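Local coordinates for conserved hypothetical protein (PDB 1XFS), which is of unknown function but belongs to the AHA1 family, whose members share the Bet v 1-like fold of a curved antiparallel sheet gripping a long C-terminal helix, at residues R16-P21 / T158-L163; F39-W44 / G154-Q159; G57-V62 / G75-V80; L86-A91 / M114-E119. One frame throughout, in Å; residues are numbered along the deposited sequence.

Contact 1 (R16-P21 / T158-L163)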
# COMPACT_ATOMS: atom_id res chain seq x y z
N ARG A 16 -15.12 -16.57 -10.28
CA ARG A 16 -15.35 -17.16 -11.58
C ARG A 16 -14.46 -18.37 -11.82
O ARG A 16 -13.40 -18.51 -11.20
CB ARG A 16 -15.11 -16.12 -12.68
CG ARG A 16 -16.13 -14.98 -12.70
CD ARG A 16 -17.43 -15.43 -13.34
NE ARG A 16 -17.23 -15.71 -14.76
CZ ARG A 16 -17.20 -14.77 -15.71
NH1 ARG A 16 -17.38 -13.50 -15.39
NH2 ARG A 16 -16.98 -15.11 -16.97
N GLU A 17 -14.88 -19.25 -12.72
CA GLU A 17 -14.10 -20.44 -13.06
C GLU A 17 -13.71 -20.31 -14.53
O GLU A 17 -14.57 -20.20 -15.40
CB GLU A 17 -14.95 -21.71 -12.87
CG GLU A 17 -15.48 -21.91 -11.45
CD GLU A 17 -14.40 -22.31 -10.46
OE1 GLU A 17 -14.70 -22.39 -9.26
OE2 GLU A 17 -13.25 -22.55 -10.89
N LEU A 18 -12.41 -20.31 -14.80
CA LEU A 18 -11.93 -20.20 -16.18
C LEU A 18 -11.30 -21.52 -16.63
O LEU A 18 -10.51 -22.11 -15.90
CB LEU A 18 -10.89 -19.08 -16.32
CG LEU A 18 -11.34 -17.64 -16.07
CD1 LEU A 18 -11.47 -17.40 -14.58
CD2 LEU A 18 -10.32 -16.68 -16.67
N ALA A 19 -11.65 -21.96 -17.83
CA ALA A 19 -11.12 -23.21 -18.38
C ALA A 19 -9.76 -22.96 -19.03
O ALA A 19 -9.55 -23.26 -20.21
CB ALA A 19 -12.10 -23.79 -19.39
N VAL A 20 -8.85 -22.41 -18.24
CA VAL A 20 -7.50 -22.09 -18.67
C VAL A 20 -6.57 -22.36 -17.50
O VAL A 20 -6.94 -22.16 -16.35
CB VAL A 20 -7.41 -20.59 -19.07
CG1 VAL A 20 -5.98 -20.20 -19.35
CG2 VAL A 20 -8.28 -20.33 -20.29
N PRO A 21 -5.35 -22.85 -17.78
CA PRO A 21 -4.36 -23.14 -16.73
C PRO A 21 -3.93 -21.87 -15.99
O PRO A 21 -3.95 -20.78 -16.55
CB PRO A 21 -3.22 -23.78 -17.51
CG PRO A 21 -3.30 -23.10 -18.83
CD PRO A 21 -4.78 -23.14 -19.11
N THR A 158 -14.77 -12.40 -18.59
CA THR A 158 -15.21 -13.16 -19.76
C THR A 158 -14.28 -12.85 -20.93
O THR A 158 -13.91 -13.75 -21.69
CB THR A 158 -16.66 -12.81 -20.14
OG1 THR A 158 -17.53 -13.23 -19.08
CG2 THR A 158 -17.08 -13.50 -21.43
N GLN A 159 -13.89 -11.59 -21.07
CA GLN A 159 -12.98 -11.18 -22.13
C GLN A 159 -11.61 -11.82 -21.92
O GLN A 159 -10.93 -12.19 -22.88
CB GLN A 159 -12.85 -9.66 -22.16
CG GLN A 159 -14.16 -8.97 -22.51
CD GLN A 159 -14.09 -7.45 -22.42
OE1 GLN A 159 -15.05 -6.76 -22.78
NE2 GLN A 159 -12.97 -6.93 -21.94
N LEU A 160 -11.21 -11.95 -20.66
CA LEU A 160 -9.92 -12.55 -20.33
C LEU A 160 -9.89 -14.01 -20.77
O LEU A 160 -8.96 -14.44 -21.47
CB LEU A 160 -9.67 -12.46 -18.82
CG LEU A 160 -8.43 -13.19 -18.29
CD1 LEU A 160 -7.18 -12.67 -18.99
CD2 LEU A 160 -8.32 -12.97 -16.78
N GLU A 161 -10.89 -14.78 -20.36
CA GLU A 161 -10.95 -16.19 -20.71
C GLU A 161 -10.96 -16.36 -22.23
O GLU A 161 -10.31 -17.26 -22.76
CB GLU A 161 -12.18 -16.85 -20.10
CG GLU A 161 -12.14 -18.37 -20.14
CD GLU A 161 -13.39 -19.01 -19.57
OE1 GLU A 161 -13.40 -20.25 -19.41
OE2 GLU A 161 -14.36 -18.27 -19.28
N GLU A 162 -11.69 -15.50 -22.92
CA GLU A 162 -11.78 -15.57 -24.38
C GLU A 162 -10.42 -15.31 -25.03
O GLU A 162 -10.05 -15.97 -26.00
CB GLU A 162 -12.80 -14.55 -24.89
CG GLU A 162 -12.93 -14.50 -26.40
CD GLU A 162 -13.91 -13.45 -26.87
OE1 GLU A 162 -13.65 -12.24 -26.64
OE2 GLU A 162 -14.95 -13.82 -27.45
N LEU A 163 -9.69 -14.35 -24.48
CA LEU A 163 -8.38 -13.99 -25.00
C LEU A 163 -7.35 -15.10 -24.84
O LEU A 163 -6.64 -15.45 -25.79
CB LEU A 163 -7.87 -12.73 -24.28
CG LEU A 163 -6.43 -12.29 -24.59
CD1 LEU A 163 -6.34 -11.81 -26.03
CD2 LEU A 163 -6.03 -11.17 -23.63

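Contact 2 (F39-W44 / G154-Q159)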
# COMPACT_ATOMS: atom_id res chain seq x y z
N PHE A 39 -8.74 -5.94 -19.84
CA PHE A 39 -8.87 -5.22 -18.57
C PHE A 39 -10.08 -4.31 -18.44
O PHE A 39 -10.58 -4.10 -17.33
CB PHE A 39 -7.58 -4.43 -18.32
CG PHE A 39 -7.39 -4.01 -16.90
CD1 PHE A 39 -7.24 -4.96 -15.89
CD2 PHE A 39 -7.32 -2.66 -16.56
CE1 PHE A 39 -7.03 -4.57 -14.56
CE2 PHE A 39 -7.11 -2.26 -15.24
CZ PHE A 39 -6.96 -3.22 -14.24
N VAL A 40 -10.55 -3.75 -19.55
CA VAL A 40 -11.72 -2.89 -19.52
C VAL A 40 -12.80 -3.51 -20.41
O VAL A 40 -12.50 -4.10 -21.44
CB VAL A 40 -11.40 -1.45 -20.01
CG1 VAL A 40 -10.42 -0.79 -19.05
CG2 VAL A 40 -10.83 -1.49 -21.42
N PRO A 41 -14.06 -3.39 -19.99
CA PRO A 41 -15.19 -3.94 -20.74
C PRO A 41 -15.51 -3.10 -21.97
O PRO A 41 -15.69 -1.89 -21.87
CB PRO A 41 -16.32 -3.93 -19.72
CG PRO A 41 -16.01 -2.71 -18.91
CD PRO A 41 -14.52 -2.83 -18.70
N LYS A 42 -15.55 -3.75 -23.13
CA LYS A 42 -15.87 -3.07 -24.38
C LYS A 42 -17.23 -2.40 -24.22
O LYS A 42 -18.03 -2.83 -23.39
CB LYS A 42 -15.90 -4.06 -25.54
CG LYS A 42 -14.61 -4.85 -25.72
CD LYS A 42 -14.68 -5.79 -26.90
CE LYS A 42 -13.36 -6.52 -27.10
NZ LYS A 42 -13.38 -7.43 -28.27
N PRO A 43 -17.53 -1.37 -25.03
CA PRO A 43 -16.68 -0.77 -26.06
C PRO A 43 -15.46 -0.01 -25.55
O PRO A 43 -14.67 0.51 -26.34
CB PRO A 43 -17.65 0.12 -26.82
CG PRO A 43 -18.56 0.59 -25.74
CD PRO A 43 -18.83 -0.68 -24.97
N TRP A 44 -15.31 0.08 -24.23
CA TRP A 44 -14.16 0.77 -23.65
C TRP A 44 -12.89 0.09 -24.13
O TRP A 44 -12.92 -1.08 -24.53
CB TRP A 44 -14.20 0.72 -22.12
CG TRP A 44 -15.21 1.62 -21.51
CD1 TRP A 44 -16.56 1.59 -21.68
CD2 TRP A 44 -14.95 2.69 -20.59
NE1 TRP A 44 -17.16 2.56 -20.92
CE2 TRP A 44 -16.20 3.25 -20.24
CE3 TRP A 44 -13.78 3.22 -20.02
CZ2 TRP A 44 -16.31 4.33 -19.35
CZ3 TRP A 44 -13.90 4.29 -19.13
CH2 TRP A 44 -15.15 4.83 -18.81
N GLY A 154 -17.40 -8.54 -14.26
CA GLY A 154 -17.80 -9.83 -14.80
C GLY A 154 -17.48 -9.93 -16.28
O GLY A 154 -17.03 -10.97 -16.76
N THR A 155 -17.73 -8.84 -17.00
CA THR A 155 -17.46 -8.79 -18.43
C THR A 155 -15.96 -8.88 -18.72
O THR A 155 -15.54 -9.53 -19.68
CB THR A 155 -18.03 -7.50 -19.06
OG1 THR A 155 -19.46 -7.53 -18.99
CG2 THR A 155 -17.60 -7.36 -20.51
N THR A 156 -15.14 -8.23 -17.89
CA THR A 156 -13.71 -8.27 -18.12
C THR A 156 -13.16 -9.68 -17.97
O THR A 156 -12.29 -10.09 -18.73
CB THR A 156 -12.92 -7.30 -17.18
OG1 THR A 156 -13.01 -7.75 -15.82
CG2 THR A 156 -13.49 -5.89 -17.28
N ILE A 157 -13.69 -10.44 -17.01
CA ILE A 157 -13.22 -11.80 -16.81
C ILE A 157 -13.60 -12.66 -18.02
O ILE A 157 -12.84 -13.53 -18.43
CB ILE A 157 -13.83 -12.42 -15.53
CG1 ILE A 157 -13.53 -11.51 -14.33
CG2 ILE A 157 -13.25 -13.80 -15.29
CD1 ILE A 157 -12.06 -11.19 -14.15
N THR A 158 -14.77 -12.40 -18.59
CA THR A 158 -15.21 -13.16 -19.76
C THR A 158 -14.28 -12.85 -20.93
O THR A 158 -13.91 -13.75 -21.69
CB THR A 158 -16.66 -12.81 -20.14
OG1 THR A 158 -17.53 -13.23 -19.08
CG2 THR A 158 -17.08 -13.50 -21.43
N GLN A 159 -13.89 -11.59 -21.07
CA GLN A 159 -12.98 -11.18 -22.13
C GLN A 159 -11.61 -11.82 -21.92
O GLN A 159 -10.93 -12.19 -22.88
CB GLN A 159 -12.85 -9.66 -22.16
CG GLN A 159 -14.16 -8.97 -22.51
CD GLN A 159 -14.09 -7.45 -22.42
OE1 GLN A 159 -15.05 -6.76 -22.78
NE2 GLN A 159 -12.97 -6.93 -21.94
O HOH W 1 -10.84 -5.80 -14.82

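Contact 3 (G57-V62 / G75-V80)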
# COMPACT_ATOMS: atom_id res chain seq x y z
N GLY A 57 5.86 -1.25 -7.32
CA GLY A 57 5.93 -0.96 -8.75
C GLY A 57 4.67 -0.32 -9.29
O GLY A 57 3.56 -0.61 -8.83
N GLU A 58 4.83 0.55 -10.28
CA GLU A 58 3.70 1.25 -10.85
C GLU A 58 2.84 0.40 -11.78
O GLU A 58 3.33 -0.43 -12.53
CB GLU A 58 4.19 2.51 -11.59
CG GLU A 58 3.10 3.30 -12.29
CD GLU A 58 3.63 4.61 -12.85
OE1 GLU A 58 4.66 4.58 -13.56
OE2 GLU A 58 3.01 5.66 -12.60
N PHE A 59 1.53 0.61 -11.68
CA PHE A 59 0.55 -0.05 -12.53
C PHE A 59 -0.17 1.14 -13.17
O PHE A 59 -1.03 1.77 -12.54
CB PHE A 59 -0.43 -0.89 -11.69
CG PHE A 59 -1.40 -1.70 -12.51
CD1 PHE A 59 -2.49 -2.33 -11.90
CD2 PHE A 59 -1.23 -1.83 -13.89
CE1 PHE A 59 -3.41 -3.07 -12.66
CE2 PHE A 59 -2.14 -2.57 -14.66
CZ PHE A 59 -3.23 -3.19 -14.04
N TYR A 60 0.23 1.48 -14.40
CA TYR A 60 -0.33 2.63 -15.13
C TYR A 60 -1.16 2.20 -16.33
O TYR A 60 -0.75 1.34 -17.11
CB TYR A 60 0.82 3.53 -15.62
CG TYR A 60 0.43 4.65 -16.58
CD1 TYR A 60 -0.14 5.83 -16.11
CD2 TYR A 60 0.64 4.52 -17.95
CE1 TYR A 60 -0.48 6.88 -17.00
CE2 TYR A 60 0.30 5.55 -18.84
CZ TYR A 60 -0.25 6.72 -18.36
OH TYR A 60 -0.58 7.73 -19.25
N THR A 61 -2.33 2.80 -16.47
CA THR A 61 -3.19 2.47 -17.59
C THR A 61 -3.95 3.71 -18.04
O THR A 61 -4.22 4.60 -17.24
CB THR A 61 -4.21 1.37 -17.22
OG1 THR A 61 -5.03 1.82 -16.14
CG2 THR A 61 -3.50 0.09 -16.80
N VAL A 62 -4.26 3.78 -19.33
CA VAL A 62 -5.03 4.90 -19.86
C VAL A 62 -6.28 4.29 -20.46
O VAL A 62 -6.21 3.55 -21.45
CB VAL A 62 -4.28 5.67 -20.95
CG1 VAL A 62 -5.17 6.78 -21.49
CG2 VAL A 62 -3.00 6.26 -20.37
N GLY A 75 -1.63 3.32 -10.33
CA GLY A 75 -1.75 2.53 -9.12
C GLY A 75 -0.41 1.97 -8.71
O GLY A 75 0.61 2.23 -9.35
N CYS A 76 -0.41 1.18 -7.64
CA CYS A 76 0.82 0.60 -7.11
C CYS A 76 0.60 -0.87 -6.72
O CYS A 76 -0.39 -1.19 -6.09
CB CYS A 76 1.24 1.40 -5.87
SG CYS A 76 2.81 0.95 -5.12
N PHE A 77 1.52 -1.75 -7.10
CA PHE A 77 1.40 -3.15 -6.70
C PHE A 77 1.82 -3.28 -5.24
O PHE A 77 2.76 -2.62 -4.79
CB PHE A 77 2.29 -4.04 -7.59
CG PHE A 77 1.75 -4.23 -8.98
CD1 PHE A 77 0.58 -4.95 -9.21
CD2 PHE A 77 2.40 -3.64 -10.07
CE1 PHE A 77 0.05 -5.08 -10.51
CE2 PHE A 77 1.88 -3.76 -11.37
CZ PHE A 77 0.71 -4.48 -11.58
N LEU A 78 1.11 -4.12 -4.49
CA LEU A 78 1.41 -4.31 -3.07
C LEU A 78 1.92 -5.72 -2.78
O LEU A 78 2.72 -5.92 -1.87
CB LEU A 78 0.17 -4.03 -2.24
CG LEU A 78 -0.42 -2.64 -2.42
CD1 LEU A 78 -1.70 -2.53 -1.58
CD2 LEU A 78 0.58 -1.57 -1.97
N GLU A 79 1.42 -6.69 -3.53
CA GLU A 79 1.84 -8.07 -3.37
C GLU A 79 1.82 -8.75 -4.72
O GLU A 79 0.88 -8.58 -5.51
CB GLU A 79 0.92 -8.84 -2.40
CG GLU A 79 1.33 -10.31 -2.27
CD GLU A 79 0.40 -11.14 -1.39
OE1 GLU A 79 0.36 -12.37 -1.58
OE2 GLU A 79 -0.27 -10.57 -0.50
N VAL A 80 2.88 -9.51 -4.99
CA VAL A 80 3.00 -10.25 -6.24
C VAL A 80 3.48 -11.64 -5.86
O VAL A 80 4.67 -11.87 -5.67
CB VAL A 80 4.04 -9.61 -7.19
CG1 VAL A 80 4.08 -10.40 -8.50
CG2 VAL A 80 3.66 -8.16 -7.48

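Contact 4 (L86-A91 / M114-E119)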
# COMPACT_ATOMS: atom_id res chain seq x y z
N LEU A 86 -2.34 -11.44 -6.51
CA LEU A 86 -1.91 -10.15 -7.03
C LEU A 86 -2.74 -9.09 -6.33
O LEU A 86 -3.97 -9.18 -6.28
CB LEU A 86 -2.16 -10.07 -8.54
CG LEU A 86 -1.63 -8.82 -9.23
CD1 LEU A 86 -0.11 -8.74 -9.09
CD2 LEU A 86 -2.02 -8.87 -10.70
N ILE A 87 -2.07 -8.10 -5.76
CA ILE A 87 -2.77 -7.02 -5.08
C ILE A 87 -2.23 -5.69 -5.54
O ILE A 87 -1.02 -5.48 -5.56
CB ILE A 87 -2.58 -7.08 -3.54
CG1 ILE A 87 -3.10 -8.42 -2.98
CG2 ILE A 87 -3.31 -5.91 -2.88
CD1 ILE A 87 -3.01 -8.54 -1.46
N TRP A 88 -3.12 -4.80 -5.96
CA TRP A 88 -2.70 -3.46 -6.38
C TRP A 88 -3.68 -2.47 -5.79
O TRP A 88 -4.81 -2.83 -5.44
CB TRP A 88 -2.63 -3.34 -7.91
CG TRP A 88 -3.93 -3.48 -8.63
CD1 TRP A 88 -4.86 -2.50 -8.85
CD2 TRP A 88 -4.46 -4.67 -9.22
NE1 TRP A 88 -5.92 -3.01 -9.55
CE2 TRP A 88 -5.71 -4.33 -9.79
CE3 TRP A 88 -3.99 -5.98 -9.32
CZ2 TRP A 88 -6.50 -5.28 -10.45
CZ3 TRP A 88 -4.78 -6.92 -9.99
CH2 TRP A 88 -6.02 -6.56 -10.54
N THR A 89 -3.26 -1.22 -5.64
CA THR A 89 -4.13 -0.22 -5.07
C THR A 89 -4.05 1.09 -5.83
O THR A 89 -3.03 1.40 -6.45
CB THR A 89 -3.76 0.06 -3.59
OG1 THR A 89 -4.70 0.99 -3.03
CG2 THR A 89 -2.35 0.64 -3.47
N SER A 90 -5.14 1.86 -5.82
CA SER A 90 -5.14 3.16 -6.48
C SER A 90 -4.96 4.24 -5.42
O SER A 90 -4.94 5.42 -5.74
CB SER A 90 -6.42 3.37 -7.31
OG SER A 90 -7.58 3.32 -6.51
N ALA A 91 -4.83 3.82 -4.16
CA ALA A 91 -4.65 4.77 -3.05
C ALA A 91 -3.19 5.20 -3.02
O ALA A 91 -2.83 6.21 -2.38
CB ALA A 91 -5.02 4.11 -1.73
N MSE A 114 -9.55 2.30 -4.57
CA MSE A 114 -9.76 0.92 -4.19
C MSE A 114 -8.48 0.12 -4.12
O MSE A 114 -7.43 0.54 -4.62
CB MSE A 114 -10.68 0.24 -5.20
CG MSE A 114 -10.06 0.11 -6.60
SE MSE A 114 -11.04 -1.09 -7.77
CE MSE A 114 -11.64 0.17 -9.11
N THR A 115 -8.56 -1.04 -3.47
CA THR A 115 -7.44 -1.97 -3.44
C THR A 115 -8.06 -3.25 -3.94
O THR A 115 -9.09 -3.70 -3.44
CB THR A 115 -6.85 -2.18 -2.03
OG1 THR A 115 -6.15 -1.00 -1.64
CG2 THR A 115 -5.86 -3.37 -2.05
N ALA A 116 -7.44 -3.81 -4.97
CA ALA A 116 -7.92 -5.03 -5.59
C ALA A 116 -7.06 -6.20 -5.15
O ALA A 116 -5.83 -6.12 -5.15
CB ALA A 116 -7.87 -4.88 -7.10
N VAL A 117 -7.71 -7.28 -4.76
CA VAL A 117 -7.01 -8.48 -4.36
C VAL A 117 -7.50 -9.56 -5.31
O VAL A 117 -8.70 -9.83 -5.39
CB VAL A 117 -7.32 -8.88 -2.90
CG1 VAL A 117 -6.65 -10.22 -2.59
CG2 VAL A 117 -6.81 -7.81 -1.95
N ILE A 118 -6.58 -10.14 -6.05
CA ILE A 118 -6.91 -11.19 -7.01
C ILE A 118 -6.26 -12.48 -6.55
O ILE A 118 -5.05 -12.53 -6.38
CB ILE A 118 -6.38 -10.85 -8.42
CG1 ILE A 118 -6.94 -9.50 -8.88
CG2 ILE A 118 -6.75 -11.96 -9.38
CD1 ILE A 118 -8.45 -9.40 -8.85
N GLU A 119 -7.06 -13.52 -6.33
CA GLU A 119 -6.51 -14.80 -5.90
C GLU A 119 -6.80 -15.87 -6.93
O GLU A 119 -7.91 -15.95 -7.46
CB GLU A 119 -7.09 -15.20 -4.54
CG GLU A 119 -6.68 -14.28 -3.41
CD GLU A 119 -7.12 -14.79 -2.05
OE1 GLU A 119 -6.75 -14.16 -1.04
OE2 GLU A 119 -7.83 -15.82 -2.00

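Contact 1 (R16-P21 / T158-L163)
Glu-161 OE1 accepts the backbone amide of Ala-19, with N and OE1 2.9 Å apart and a nearly straight N-H...O angle of 174°. The amide meets the carboxylate from above its plane. Full extension brings the acid there: CG stands anti to the backbone N (chi1 -166°), and the chain runs on without a bend, so that the carboxylate leans off the helix to the place where strand 11-18 has just ended. Ala-19 is the centre of an inverse gamma turn, closed by a weak bond from Val-20 N to Leu-18 O, and the glutamate therefore holds the main chain where it changes direction. Lys-165, one turn further along the helix, adds a long, weak ion pair to OE1.

The second polar link belongs to Arg-16, whose NH2 donates to Thr-158 OG1 at 2.9 Å. The hydroxyl sits at the edge of the guanidinium, close to its plane. Bends at chi2 and chi3 bring the guanidinium up to the helix with NH1 and NH2 spaced along it; NH1 bonds to Gly-154 O, so one flat group spans a helical turn.

Between these two links Leu-18 and Glu-161 reach past one another from the two sides, Leu-18 CD2 lying 3.9 Å from Glu-161 CB. The same CD2 meets Leu-160 CD2 at 4.2 Å, and Val-20 CG2 adds a looser touch on Glu-161 CG. Strand and helix run almost parallel, their short axes at 9°.

Arg-16 NH2 and Glu-161 OE2 stay 4.7 Å apart; the nearby positive charge would probably favour the ionised carboxylate, while the acid's direct bond remains with a backbone amide.

Contact 2 (F39-W44 / G154-Q159)
In this Bet v 1-like (helix-grip) fold the loop 39-44, leading from helix 32-35 to strand 45-51, crosses the long C-terminal helix at Pro-41, which lies against Thr-155, Thr-156 and Gln-159. Gln-159 reaches out from the helix with CG beside its own backbone N (chi1 -65°) and an extended chain, presenting the end of its amide, N-H and C=O together, to the loop's main chain. NE2 donates to Val-40 O at 2.9 Å; the acceptor lies in the glutamine's amide plane, although the donor stands above the plane of the Val-40 carbonyl. On the other branch Lys-42 N gives its proton to Gln-159 OE1 at 3.1 Å, along a lone pair in the carbonyl plane. One amide thus bridges the two residues flanking Pro-41, a two-point grip that fixes the rotation of the glutamine amide. A leucine in place of Gln-159 would remove both polar ends, and would probably leave the loop less firmly tied to the helix on either side of Pro-41.

The proline itself rests on threonine methyls. Pro-41 CB meets Thr-155 CG2 at 3.7 Å, while CD lies 3.5 Å from Thr-156 CG2, the ring lying alongside the Thr-156 side chain in the same orientation. The Lys-42 chain crosses the glutamine obliquely, bringing its CG up to OE1.

Thr-156 holds its OG1 in the crowded position between backbone N and carbonyl carbon (chi1 67°), where it bonds to Trp-153 O and leaves CG2 facing the loop. A water donates a proton to each side: to Phe-39 O at 3.0 Å and to Thr-156 OG1 at 3.1 Å.

Contact 3 (G57-V62 / G75-V80)
Gly-75 opens the segment as the hydrogen-bonded partner of Phe-59, exchanging two main-chain bonds with it. Its N donates to Phe-59 O at 2.8 Å; its O takes Phe-59 N at 3.0 Å, with the donor well above the carbonyl plane. Glu-58 CA adds a CA-H...O contact to that same Gly-75 oxygen.

Cys-76 comes next, paired with Glu-58 in a non-hydrogen-bonded position and sharing its face of the sheet. Its CA lies 3.5 Å from Gly-57 O in a second CA-H...O contact.

Phe-77 carries most of the side-chain contact. Its N donates to Gly-57 O at 2.9 Å, nearly along the C=O axis. With CG beside its backbone N (chi1 -73°), the ring turns toward Phe-59, on the face of the sheet that carries that residue, whose own CG is anti to N (chi1 -175°). The two planes are almost parallel, 16° apart, but offset enough to leave little ring overlap, their centroids 5.0 Å apart. Phe-77 CZ instead sits over the Phe-59 face, 3.6 Å from CG, while Phe-59 CB returns a CH-pi contact over the Phe-77 ring at 4.1 Å from its centroid.

Leu-78 and Glu-79 then form a classic beta bulge opposite Ile-87 of the next strand, and Glu-79 makes a salt bridge to Arg-85. The whole is a twisted antiparallel beta hairpin, strands 58-64 and 70-81, within the curved sheet characteristic of the Bet v 1-like fold.

Contact 4 (L86-A91 / M114-E119)
Main-chain hydrogen bonds come first, joining two almost exactly antiparallel strands. Leu-86 with Ile-118 and Trp-88 with Ala-116 are hydrogen-bonded pairs, the shortest links being Ile-118 N to Leu-86 O and Ala-116 N to Trp-88 O, both 2.8 Å. Beyond the strand end, Ser-90 N donates to the O of Met-114, a selenomethionine.

Hydroxyls make a second group. Ser-90 OG accepts Met-114 N at 2.9 Å. Thr-89 OG1 stands anti to its backbone N, accepts Ala-91 N in an ST turn, and lies 2.8 Å from Thr-115 OG1. Thr-115 OG1 is hydrogen-bonded to Tyr-96 O of the second subunit.

The third group is apolar. Trp-88 CG takes the crowded position (chi1 64°), which lays the indole back across the neighbouring strand. Ala-116 CB sits over one face in a CH-pi contact, 3.5 Å from Trp-88 CE2, while Trp-88 CH2 meets Ile-118 CG1 at 3.5 Å. An alanine in place of Trp-88 would remove the indole, and would probably loosen the packing on Ala-116 and Ile-118. On the other face of the sheet, Ile-87 CG1 packs on Val-117 CG2 at 3.9 Å.

Strands 70-81 and 127-134 flank the pair. Helix 22-30 covers Leu-86 and Ile-118, Phe-59 meets Trp-88 edge-to-face, and the second subunit packs on the face bearing Ile-87, Thr-89 and Thr-115.

In the fold
Contacts 1 and 2 share helix 149-167, their centres 11 Å apart, and meet where Leu-18 CD1 lies 4.1 Å from Ile-157 CG2. Contacts 3 and 4 are neighbours in the sheet, 9 Å between centres, with a probable hydrogen bond from Leu-78 N to Ile-87 O at 2.8 Å. Phe-39 ties the two groups together: its CZ lies 3.7 Å from Phe-59 CZ, and its CE1 4.2 Å from Trp-88 CZ2. Contacts 3 and 4 are both nested in the chain loops closed by contacts 1 and 2. No active site is established; the cluster of Phe-39, Phe-59 and Trp-88 probably lies near the region between sheet and long helix where Bet v 1-like relatives commonly bind ligands.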